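Local coordinates for hypothetical protein (Bacteroides caccae, PDB 4M8R), which is of unknown function but joins an N-terminal immunoglobulin-like domain to a WD40-like domain of the beta-propeller clan, at residues V25-I30 / L107-Q112; F46-D51 / R80-K85; D302-F307 / Y329-S334; K367-I372 / I382-S387. One frame throughout, in Å; residues are numbered along the deposited sequence.

Interaction 1. Residues V25-I30 / L107-Q112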
# COMPACT_ATOMS: atom_id res chain seq x y z
N VAL A 25 14.11 29.42 -10.29
CA VAL A 25 14.62 29.81 -8.98
C VAL A 25 14.97 28.56 -8.19
O VAL A 25 14.52 27.47 -8.52
CB VAL A 25 13.59 30.67 -8.21
CG1 VAL A 25 13.33 31.97 -8.96
CG2 VAL A 25 12.28 29.92 -8.00
N LYS A 26 15.78 28.70 -7.15
CA LYS A 26 16.24 27.56 -6.36
C LYS A 26 15.57 27.52 -4.99
O LYS A 26 15.26 28.56 -4.41
CB LYS A 26 17.76 27.60 -6.19
CG LYS A 26 18.52 27.28 -7.47
CD LYS A 26 20.01 27.57 -7.33
CE LYS A 26 20.30 29.07 -7.33
NZ LYS A 26 21.71 29.37 -7.69
N PRO A 27 15.34 26.31 -4.46
CA PRO A 27 14.94 26.19 -3.07
C PRO A 27 15.88 26.96 -2.15
O PRO A 27 17.09 26.84 -2.28
CB PRO A 27 15.05 24.69 -2.80
CG PRO A 27 14.76 24.07 -4.12
CD PRO A 27 15.34 25.00 -5.14
N GLY A 28 15.32 27.75 -1.24
CA GLY A 28 16.11 28.60 -0.35
C GLY A 28 16.26 30.04 -0.83
O GLY A 28 16.61 30.91 -0.03
N ASP A 29 16.03 30.29 -2.12
CA ASP A 29 16.10 31.64 -2.69
C ASP A 29 14.98 32.51 -2.17
O ASP A 29 13.93 32.02 -1.75
CB ASP A 29 15.98 31.61 -4.23
CG ASP A 29 17.26 31.20 -4.92
OD1 ASP A 29 18.29 31.00 -4.24
OD2 ASP A 29 17.24 31.11 -6.17
N ILE A 30 15.22 33.82 -2.22
CA ILE A 30 14.20 34.82 -1.94
C ILE A 30 13.55 35.25 -3.25
O ILE A 30 14.23 35.66 -4.18
CB ILE A 30 14.82 36.07 -1.28
CG1 ILE A 30 15.49 35.71 0.04
CG2 ILE A 30 13.76 37.14 -1.07
CD1 ILE A 30 14.55 35.15 1.09
N LEU A 107 9.55 28.61 -12.07
CA LEU A 107 9.99 27.23 -12.14
C LEU A 107 10.95 27.01 -10.99
O LEU A 107 11.99 27.68 -10.90
CB LEU A 107 10.66 26.96 -13.48
CG LEU A 107 11.16 25.53 -13.74
CD1 LEU A 107 10.04 24.51 -13.58
CD2 LEU A 107 11.77 25.43 -15.13
N LEU A 108 10.60 26.11 -10.08
CA LEU A 108 11.39 25.85 -8.89
C LEU A 108 12.22 24.59 -9.10
O LEU A 108 11.67 23.52 -9.35
CB LEU A 108 10.48 25.68 -7.67
CG LEU A 108 11.14 25.46 -6.31
CD1 LEU A 108 12.01 26.65 -5.93
CD2 LEU A 108 10.08 25.22 -5.26
N ALA A 109 13.54 24.71 -8.99
CA ALA A 109 14.43 23.57 -9.18
C ALA A 109 14.20 22.53 -8.09
O ALA A 109 13.68 22.85 -7.03
CB ALA A 109 15.88 24.03 -9.18
N ASP A 110 14.59 21.29 -8.37
CA ASP A 110 14.37 20.18 -7.45
C ASP A 110 14.91 20.50 -6.06
O ASP A 110 16.04 20.96 -5.91
CB ASP A 110 15.02 18.90 -7.99
CG ASP A 110 14.72 17.69 -7.12
OD1 ASP A 110 15.40 17.50 -6.09
OD2 ASP A 110 13.80 16.92 -7.44
N GLY A 111 14.10 20.26 -5.04
CA GLY A 111 14.52 20.44 -3.65
C GLY A 111 14.41 19.17 -2.82
O GLY A 111 14.38 19.24 -1.59
N GLN A 112 14.35 18.02 -3.48
CA GLN A 112 14.19 16.76 -2.76
C GLN A 112 15.47 16.42 -2.01
O GLN A 112 16.56 16.57 -2.55
CB GLN A 112 13.81 15.63 -3.71
CG GLN A 112 12.35 15.66 -4.13
CD GLN A 112 12.01 14.57 -5.12
OE1 GLN A 112 11.25 13.66 -4.80
NE2 GLN A 112 12.57 14.65 -6.31
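V25 and L108 pair in parallel, and two almost straight backbone bonds grip V25 at its nitrogen and at its oxygen. V25 N gives its hydrogen to L107 O at 2.8 Å, and V25 O takes one from A109 N at 3.0 Å. V25 O also receives a CA-H...O contact from L108 CA. The next amide, K26 N, is satisfied within its own segment: it goes to D29 OD2 at 3.0 Å, arriving from above the carboxylate plane. D29 N returns to K26 O and closes a type II turn, in which G28 has the positive phi of 97° where a CB would jam against P27 O. On the other segment D110 serves Q112 with both oxygens. OD1 accepts from Q112 N, an Asx turn, while OD2 uses its syn lone pair for Q112 NE2 at 2.8 Å. Around these bonds the packing is apolar. L108 CG is anti to the backbone N (chi1 -177°), and CD1 beyond it touches V25 CG2 at 3.9 Å and P27 CD at 3.8 Å. P27 CD lies 3.3 Å from A109 O, and P27 CG rests 3.7 Å from G111 CA, where a side chain on residue 111 would collide with the ring. Further out, G28 and D29 bond through their backbones to M81, and G111 to R84. Strand 24-25 thus lies at one border of the immunoglobulin-like sheet, parallel to strand 99-108, whose L108 bonds to S88.

Interaction 2. Residues F46-D51 / R80-K85. With PO4 (phosphate ion), chain C.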
# COMPACT_ATOMS: atom_id res chain seq x y z
N PHE A 46 1.39 28.87 -2.33
CA PHE A 46 1.97 28.22 -3.49
C PHE A 46 1.06 27.10 -3.96
O PHE A 46 0.46 26.41 -3.14
CB PHE A 46 3.29 27.55 -3.12
CG PHE A 46 4.39 28.50 -2.75
CD1 PHE A 46 4.71 29.58 -3.56
CD2 PHE A 46 5.17 28.25 -1.62
CE1 PHE A 46 5.76 30.42 -3.23
CE2 PHE A 46 6.21 29.09 -1.29
CZ PHE A 46 6.51 30.18 -2.09
N ASP A 47 0.97 26.92 -5.28
CA ASP A 47 0.45 25.69 -5.87
C ASP A 47 1.56 25.08 -6.73
O ASP A 47 2.16 25.78 -7.55
CB ASP A 47 -0.80 25.95 -6.72
CG ASP A 47 -2.08 26.08 -5.88
OD1 ASP A 47 -2.03 26.04 -4.62
OD2 ASP A 47 -3.17 26.22 -6.48
N PHE A 48 1.84 23.80 -6.55
CA PHE A 48 2.91 23.10 -7.25
C PHE A 48 2.35 22.12 -8.28
O PHE A 48 1.36 21.43 -8.01
CB PHE A 48 3.78 22.32 -6.26
CG PHE A 48 4.47 23.17 -5.24
CD1 PHE A 48 3.80 23.64 -4.13
CD2 PHE A 48 5.82 23.47 -5.37
CE1 PHE A 48 4.44 24.42 -3.18
CE2 PHE A 48 6.46 24.25 -4.43
CZ PHE A 48 5.77 24.73 -3.34
N ARG A 49 3.00 22.05 -9.44
CA ARG A 49 2.70 21.04 -10.45
C ARG A 49 4.01 20.44 -10.95
O ARG A 49 4.90 21.18 -11.36
CB ARG A 49 1.96 21.67 -11.62
CG ARG A 49 1.48 20.67 -12.67
CD ARG A 49 1.34 21.33 -14.03
NE ARG A 49 2.64 21.72 -14.59
CZ ARG A 49 2.80 22.42 -15.71
NH1 ARG A 49 1.76 22.82 -16.42
NH2 ARG A 49 4.03 22.72 -16.11
N TRP A 50 4.13 19.12 -10.92
CA TRP A 50 5.36 18.46 -11.36
C TRP A 50 5.16 17.17 -12.15
O TRP A 50 4.14 16.51 -12.02
CB TRP A 50 6.27 18.20 -10.16
CG TRP A 50 5.76 17.18 -9.19
CD1 TRP A 50 5.84 15.83 -9.31
CD2 TRP A 50 5.12 17.43 -7.93
NE1 TRP A 50 5.28 15.22 -8.21
CE2 TRP A 50 4.84 16.18 -7.35
CE3 TRP A 50 4.77 18.60 -7.24
CZ2 TRP A 50 4.20 16.05 -6.10
CZ3 TRP A 50 4.14 18.47 -5.99
CH2 TRP A 50 3.86 17.20 -5.45
N ASP A 51 6.16 16.84 -12.95
CA ASP A 51 6.23 15.58 -13.69
C ASP A 51 7.55 14.90 -13.38
O ASP A 51 8.60 15.40 -13.78
CB ASP A 51 6.15 15.86 -15.19
CG ASP A 51 4.94 16.68 -15.57
OD1 ASP A 51 3.82 16.12 -15.51
OD2 ASP A 51 5.10 17.87 -15.93
N ARG A 80 10.31 33.11 0.82
CA ARG A 80 11.35 32.11 0.65
C ARG A 80 10.79 30.90 -0.10
O ARG A 80 9.70 30.46 0.20
CB ARG A 80 11.92 31.67 2.01
CG ARG A 80 13.26 30.98 1.90
CD ARG A 80 13.92 30.76 3.25
NE ARG A 80 14.37 32.02 3.86
CZ ARG A 80 15.48 32.69 3.52
NH1 ARG A 80 16.28 32.26 2.55
NH2 ARG A 80 15.78 33.82 4.16
N MSE A 81 11.54 30.40 -1.08
CA MSE A 81 11.12 29.22 -1.83
C MSE A 81 11.49 27.99 -1.03
O MSE A 81 12.59 27.90 -0.50
CB MSE A 81 11.80 29.18 -3.21
CG MSE A 81 11.52 30.41 -4.07
SE MSE A 81 9.58 30.74 -4.30
CE MSE A 81 9.10 29.08 -5.23
N PRO A 82 10.55 27.04 -0.92
CA PRO A 82 10.76 25.87 -0.06
C PRO A 82 11.59 24.73 -0.67
O PRO A 82 11.68 24.58 -1.89
CB PRO A 82 9.34 25.37 0.17
CG PRO A 82 8.61 25.74 -1.06
CD PRO A 82 9.19 27.06 -1.49
N TYR A 83 12.18 23.95 0.23
CA TYR A 83 12.82 22.68 -0.11
C TYR A 83 11.79 21.56 -0.10
O TYR A 83 10.62 21.79 0.22
CB TYR A 83 13.93 22.36 0.90
CG TYR A 83 15.14 23.26 0.79
CD1 TYR A 83 15.18 24.48 1.46
CD2 TYR A 83 16.25 22.89 0.03
CE1 TYR A 83 16.29 25.31 1.37
CE2 TYR A 83 17.35 23.70 -0.06
CZ TYR A 83 17.37 24.92 0.61
OH TYR A 83 18.49 25.73 0.50
N ARG A 84 12.23 20.36 -0.46
CA ARG A 84 11.47 19.11 -0.31
C ARG A 84 10.36 18.87 -1.34
O ARG A 84 9.59 17.92 -1.20
CB ARG A 84 10.91 18.94 1.12
CG ARG A 84 11.99 19.01 2.19
CD ARG A 84 11.46 18.68 3.57
NE ARG A 84 12.56 18.48 4.51
CZ ARG A 84 13.25 19.46 5.10
NH1 ARG A 84 12.96 20.74 4.89
NH2 ARG A 84 14.25 19.15 5.92
N LYS A 85 10.29 19.69 -2.38
CA LYS A 85 9.43 19.37 -3.52
C LYS A 85 10.30 19.00 -4.71
O LYS A 85 11.46 19.40 -4.78
CB LYS A 85 8.52 20.54 -3.88
CG LYS A 85 7.92 21.28 -2.70
CD LYS A 85 7.04 20.40 -1.84
CE LYS A 85 6.49 21.19 -0.65
NZ LYS A 85 7.56 21.83 0.16
P PO4 C . 3.48 25.13 -18.96
O1 PO4 C . 3.55 26.36 -18.06
O2 PO4 C . 4.65 24.22 -18.68
O3 PO4 C . 2.21 24.38 -18.69
O4 PO4 C . 3.46 25.56 -20.40
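F46 faces M81 with their CA atoms 9.4 Å apart, and F48 faces K85 with CA atoms 8.4 Å apart, so strand 46-50 and the irregular segment 80-85 share no backbone bond and meet through side chains. F46 CZ touches M81 SE at 3.8 Å, an oblique Met-aromatic contact, with R80 O at the ring's edge. Tip to tip with the same ring comes P82, its CD 3.6 Å from F46 CE2. An alanine in place of F46 would probably open a gap beside M81 SE and P82 CD and leave the selenomethionine end freer to turn. This is inner packing of the immunoglobulin-like E-set domain: V90 and A67 on the flanking strands also touch F46, and M81 lies on V106 and L108. F48 meets P82 CG at its edge, 3.8 Å from CZ, while K85 CG, anti to the carbonyl carbon and beside the backbone N (chi1 -42°), lies over one face of the F48 ring, a CH-pi contact 4.2 Å from the centroid. K85 NZ bends back to Y83 O at 3.1 Å. R49 reaches away from this packing: its NH1 bonds to O3 of a phosphate at 2.8 Å and its NH2 to O2, a phosphate also held by R213 of the third subunit.

Interaction 3. Residues D302-F307 / Y329-S334; sequences DAIIPF and YMIYYS
D302 and A303 both face Y332, forming a classic beta bulge where strand 303-310 starts its antiparallel run beside strand 325-333, in a four-stranded sheet consistent with a propeller blade. Y332 O takes two donors, D302 N at 2.9 Å and A303 N at 3.3 Å, the second well off the carbonyl direction. From the bulge itself, D302 OD2 uses its anti lone pair for S334 N at 2.8 Å, with S334 OG adding a weak bond. An alanine in place of D302 would probably leave S334 N and the charge of K281, which bridges to OD1, without their mate. I305 and M330 exchange both backbone bonds, M330 N to I305 O being 2.8 Å. On their face M330 CG is anti to the backbone N (chi1 -170°), and the chain then bends, with CE 3.8 Å from I305 CD1. This face packs on V369 and I372. On the other face I304 CG2 presses obliquely on Y329 CD1 at 3.4 Å, and P306 CG lies 3.9 Å from Y329 CE1. P284 of strand 282-288 backs both I304 and Y329. At the far end of that ring, Y329 OH is hydrogen-bonded to L273 O.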
# COMPACT_ATOMS: atom_id res chain seq x y z
N ASP A 302 26.25 2.16 36.32
CA ASP A 302 27.03 3.36 36.02
C ASP A 302 26.63 4.04 34.72
O ASP A 302 26.99 5.19 34.49
CB ASP A 302 28.52 3.02 36.00
CG ASP A 302 29.02 2.56 37.36
OD1 ASP A 302 28.70 3.23 38.36
OD2 ASP A 302 29.73 1.53 37.42
N ALA A 303 25.89 3.32 33.87
CA ALA A 303 25.22 3.93 32.71
C ALA A 303 24.15 2.99 32.19
O ALA A 303 24.32 1.76 32.19
CB ALA A 303 26.22 4.26 31.61
N ILE A 304 23.02 3.56 31.77
CA ILE A 304 21.92 2.79 31.20
C ILE A 304 21.35 3.55 30.01
O ILE A 304 20.95 4.71 30.14
CB ILE A 304 20.80 2.53 32.22
CG1 ILE A 304 21.35 1.76 33.43
CG2 ILE A 304 19.66 1.74 31.58
CD1 ILE A 304 20.33 1.51 34.51
N ILE A 305 21.31 2.89 28.86
CA ILE A 305 20.73 3.46 27.66
C ILE A 305 19.72 2.47 27.08
O ILE A 305 20.07 1.33 26.79
CB ILE A 305 21.81 3.75 26.60
CG1 ILE A 305 22.94 4.59 27.20
CG2 ILE A 305 21.20 4.46 25.39
CD1 ILE A 305 24.14 4.75 26.29
N PRO A 306 18.46 2.90 26.90
CA PRO A 306 17.50 2.03 26.24
C PRO A 306 17.79 1.90 24.74
O PRO A 306 18.34 2.82 24.14
CB PRO A 306 16.15 2.74 26.44
CG PRO A 306 16.41 3.85 27.40
CD PRO A 306 17.85 4.19 27.27
N PHE A 307 17.43 0.77 24.15
CA PHE A 307 17.58 0.58 22.72
C PHE A 307 16.46 -0.27 22.14
O PHE A 307 15.69 -0.89 22.88
CB PHE A 307 18.93 -0.08 22.40
CG PHE A 307 19.06 -1.47 22.95
CD1 PHE A 307 18.55 -2.56 22.25
CD2 PHE A 307 19.70 -1.69 24.16
CE1 PHE A 307 18.67 -3.84 22.76
CE2 PHE A 307 19.82 -2.98 24.66
CZ PHE A 307 19.31 -4.05 23.97
N TYR A 329 17.74 -2.71 27.44
CA TYR A 329 18.61 -1.75 28.09
C TYR A 329 20.07 -2.17 27.92
O TYR A 329 20.41 -3.34 28.11
CB TYR A 329 18.30 -1.71 29.58
CG TYR A 329 17.06 -0.93 29.97
CD1 TYR A 329 17.02 0.46 29.87
CD2 TYR A 329 15.94 -1.57 30.51
CE1 TYR A 329 15.91 1.18 30.26
CE2 TYR A 329 14.82 -0.86 30.90
CZ TYR A 329 14.81 0.52 30.78
OH TYR A 329 13.70 1.24 31.17
N MSE A 330 20.92 -1.22 27.54
CA MSE A 330 22.36 -1.39 27.62
C MSE A 330 22.72 -1.02 29.04
O MSE A 330 22.44 0.09 29.47
CB MSE A 330 23.11 -0.49 26.64
CG MSE A 330 24.60 -0.82 26.53
SE MSE A 330 25.67 -0.25 28.10
CE MSE A 330 25.21 1.67 28.19
N ILE A 331 23.33 -1.95 29.77
CA ILE A 331 23.69 -1.71 31.17
C ILE A 331 25.21 -1.77 31.34
O ILE A 331 25.83 -2.78 30.99
CB ILE A 331 23.01 -2.74 32.09
CG1 ILE A 331 21.50 -2.50 32.08
CG2 ILE A 331 23.54 -2.63 33.52
CD1 ILE A 331 20.69 -3.65 32.61
N TYR A 332 25.79 -0.70 31.88
CA TYR A 332 27.25 -0.59 32.02
C TYR A 332 27.69 -0.46 33.47
O TYR A 332 27.14 0.34 34.22
CB TYR A 332 27.76 0.63 31.23
CG TYR A 332 29.20 0.99 31.53
CD1 TYR A 332 30.25 0.31 30.92
CD2 TYR A 332 29.51 2.01 32.42
CE1 TYR A 332 31.57 0.63 31.19
CE2 TYR A 332 30.83 2.34 32.70
CZ TYR A 332 31.85 1.65 32.08
OH TYR A 332 33.16 1.98 32.36
N TYR A 333 28.68 -1.26 33.85
CA TYR A 333 29.33 -1.16 35.16
C TYR A 333 30.81 -0.89 34.94
O TYR A 333 31.44 -1.53 34.10
CB TYR A 333 29.16 -2.45 35.96
CG TYR A 333 27.73 -2.76 36.37
CD1 TYR A 333 27.17 -2.18 37.50
CD2 TYR A 333 26.95 -3.65 35.64
CE1 TYR A 333 25.86 -2.46 37.88
CE2 TYR A 333 25.65 -3.95 36.01
CZ TYR A 333 25.10 -3.35 37.14
OH TYR A 333 23.81 -3.64 37.51
N SER A 334 31.38 0.05 35.71
CA SER A 334 32.79 0.41 35.56
C SER A 334 33.75 -0.63 36.15
O SER A 334 34.92 -0.67 35.76
CB SER A 334 33.08 1.78 36.19
OG SER A 334 32.04 2.70 35.91

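Interaction 4. Residues K367-I372 / I382-S387; sequences KKVVSI and ITVLFS. With EDO (1,2-ethanediol), chain H.
The beta hairpin of strands 368-373 and 381-387 sets V369 against F386 and I372 against V384, in a four-stranded antiparallel sheet that fits a blade of the WD40-like domain. At its open end K368 N bonds to S387 O at 3.3 Å, and S387 N returns to K368 O at 3.0 Å. Further along, V370 N gives an almost straight bond to L385 O at 2.9 Å, and L385 N goes to S371 O. Between these bonds the backbone leaves the extended form at V370, whose psi is -13°. V369 works with both branches. CG1, anti to the backbone N (chi1 175°), meets V384 CG1 at 3.6 Å; CG2 comes obliquely to F386 CE1 at 3.4 Å. V384 CG1 in turn sits 3.3 Å above the plane of the F386 ring, toward its rim, and W405 packs edge-to-face with that ring. Away from this group the V370 and L385 side chains meet at an oblique angle, CG2 of V370 3.8 Å from CD2 of L385, while I372 CG2 touches I382 CB at 4.2 Å. Polar groups look outward for partners: S341 OG bonds with K367 O and V369 N, T383 OG1 with D397 and W421, and S371 OG with V419 N. The pairing of the two strands therefore rests on backbone bonds and apolar branches, whereas the buried hydroxyls of S371 and T383 are satisfied by neighbouring strands and tie the hairpin to them.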
# COMPACT_ATOMS: atom_id res chain seq x y z
N LYS A 367 34.83 -1.86 27.90
CA LYS A 367 34.36 -0.89 26.90
C LYS A 367 33.07 -0.25 27.38
O LYS A 367 32.17 -0.95 27.86
CB LYS A 367 34.15 -1.56 25.54
CG LYS A 367 35.44 -2.07 24.93
CD LYS A 367 35.31 -2.41 23.45
CE LYS A 367 36.61 -3.01 22.94
NZ LYS A 367 36.63 -3.20 21.47
N LYS A 368 32.99 1.07 27.26
CA LYS A 368 31.82 1.82 27.71
C LYS A 368 31.03 2.38 26.53
O LYS A 368 31.55 3.17 25.74
CB LYS A 368 32.26 2.97 28.62
CG LYS A 368 31.10 3.71 29.27
CD LYS A 368 31.57 4.82 30.20
CE LYS A 368 30.39 5.60 30.75
NZ LYS A 368 30.80 6.84 31.46
N VAL A 369 29.77 1.97 26.42
CA VAL A 369 28.87 2.47 25.38
C VAL A 369 28.40 3.86 25.76
O VAL A 369 27.90 4.05 26.86
CB VAL A 369 27.63 1.57 25.21
CG1 VAL A 369 26.65 2.18 24.21
CG2 VAL A 369 28.03 0.17 24.77
N VAL A 370 28.57 4.83 24.85
CA VAL A 370 28.14 6.22 25.10
C VAL A 370 27.05 6.72 24.16
O VAL A 370 26.46 7.77 24.41
CB VAL A 370 29.33 7.20 25.04
CG1 VAL A 370 30.23 7.01 26.25
CG2 VAL A 370 30.11 7.05 23.74
N SER A 371 26.78 5.98 23.09
CA SER A 371 25.69 6.30 22.19
C SER A 371 25.21 5.04 21.48
O SER A 371 26.01 4.15 21.18
CB SER A 371 26.13 7.34 21.17
OG SER A 371 25.01 7.94 20.53
N ILE A 372 23.90 4.97 21.25
CA ILE A 372 23.29 3.91 20.45
C ILE A 372 22.32 4.56 19.47
O ILE A 372 21.59 5.48 19.84
CB ILE A 372 22.52 2.89 21.32
CG1 ILE A 372 23.42 2.33 22.42
CG2 ILE A 372 21.99 1.75 20.46
CD1 ILE A 372 22.75 1.29 23.30
N ILE A 382 21.84 -2.53 15.50
CA ILE A 382 22.05 -1.27 16.19
C ILE A 382 23.46 -0.80 15.91
O ILE A 382 24.34 -1.61 15.59
CB ILE A 382 21.84 -1.39 17.71
CG1 ILE A 382 22.75 -2.47 18.32
CG2 ILE A 382 20.39 -1.69 18.02
CD1 ILE A 382 22.73 -2.49 19.84
N THR A 383 23.67 0.50 16.01
CA THR A 383 24.98 1.08 15.84
C THR A 383 25.39 1.69 17.15
O THR A 383 24.63 2.44 17.76
CB THR A 383 24.96 2.15 14.74
OG1 THR A 383 24.53 1.54 13.51
CG2 THR A 383 26.34 2.76 14.56
N VAL A 384 26.61 1.37 17.58
CA VAL A 384 27.06 1.67 18.93
C VAL A 384 28.38 2.41 18.91
O VAL A 384 29.25 2.12 18.08
CB VAL A 384 27.20 0.37 19.74
CG1 VAL A 384 27.77 0.65 21.12
CG2 VAL A 384 25.85 -0.33 19.85
N LEU A 385 28.53 3.36 19.83
CA LEU A 385 29.76 4.12 19.99
C LEU A 385 30.39 3.80 21.34
O LEU A 385 29.78 4.05 22.38
CB LEU A 385 29.45 5.62 19.89
CG LEU A 385 30.64 6.58 19.85
CD1 LEU A 385 31.42 6.45 18.55
CD2 LEU A 385 30.15 8.00 20.03
N PHE A 386 31.61 3.25 21.32
CA PHE A 386 32.35 2.88 22.53
C PHE A 386 33.50 3.83 22.80
O PHE A 386 33.96 4.52 21.89
CB PHE A 386 33.00 1.50 22.39
CG PHE A 386 32.06 0.43 21.98
CD1 PHE A 386 31.16 -0.11 22.89
CD2 PHE A 386 32.07 -0.06 20.68
CE1 PHE A 386 30.28 -1.11 22.51
CE2 PHE A 386 31.20 -1.06 20.29
CZ PHE A 386 30.30 -1.58 21.21
N SER A 387 33.97 3.84 24.04
CA SER A 387 35.26 4.44 24.38
C SER A 387 36.09 3.43 25.16
O SER A 387 35.54 2.51 25.77
CB SER A 387 35.06 5.71 25.21
OG SER A 387 34.26 5.45 26.35
C1 EDO H . 18.23 3.90 21.12
O1 EDO H . 18.43 5.31 20.99
C2 EDO H . 18.08 3.31 19.73
O2 EDO H . 17.99 1.88 19.77

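In the fold
Interactions 1 and 2 belong to the immunoglobulin-like domain, with interaction 2 nested inside the loop that interaction 1 closes; they touch at G111, whose backbone probably also bonds to K85. Interactions 3 and 4 lie in the WD40-like domain on the opposite side of the chain's centre, about 45 Å and 39 Å from interaction 1 between centres. They sit on two adjoining sheets that pack together, M330 and Y332 against V369, I372 and K368. Interaction 3 is the buried one, and the other three are partly buried. Antiparallel pairing, interrupted in each by an irregularity, holds 3 and 4, a single parallel bridge opens 1, and 2 relies on aromatic and apolar contacts alone, its strand's outer residues reaching another subunit.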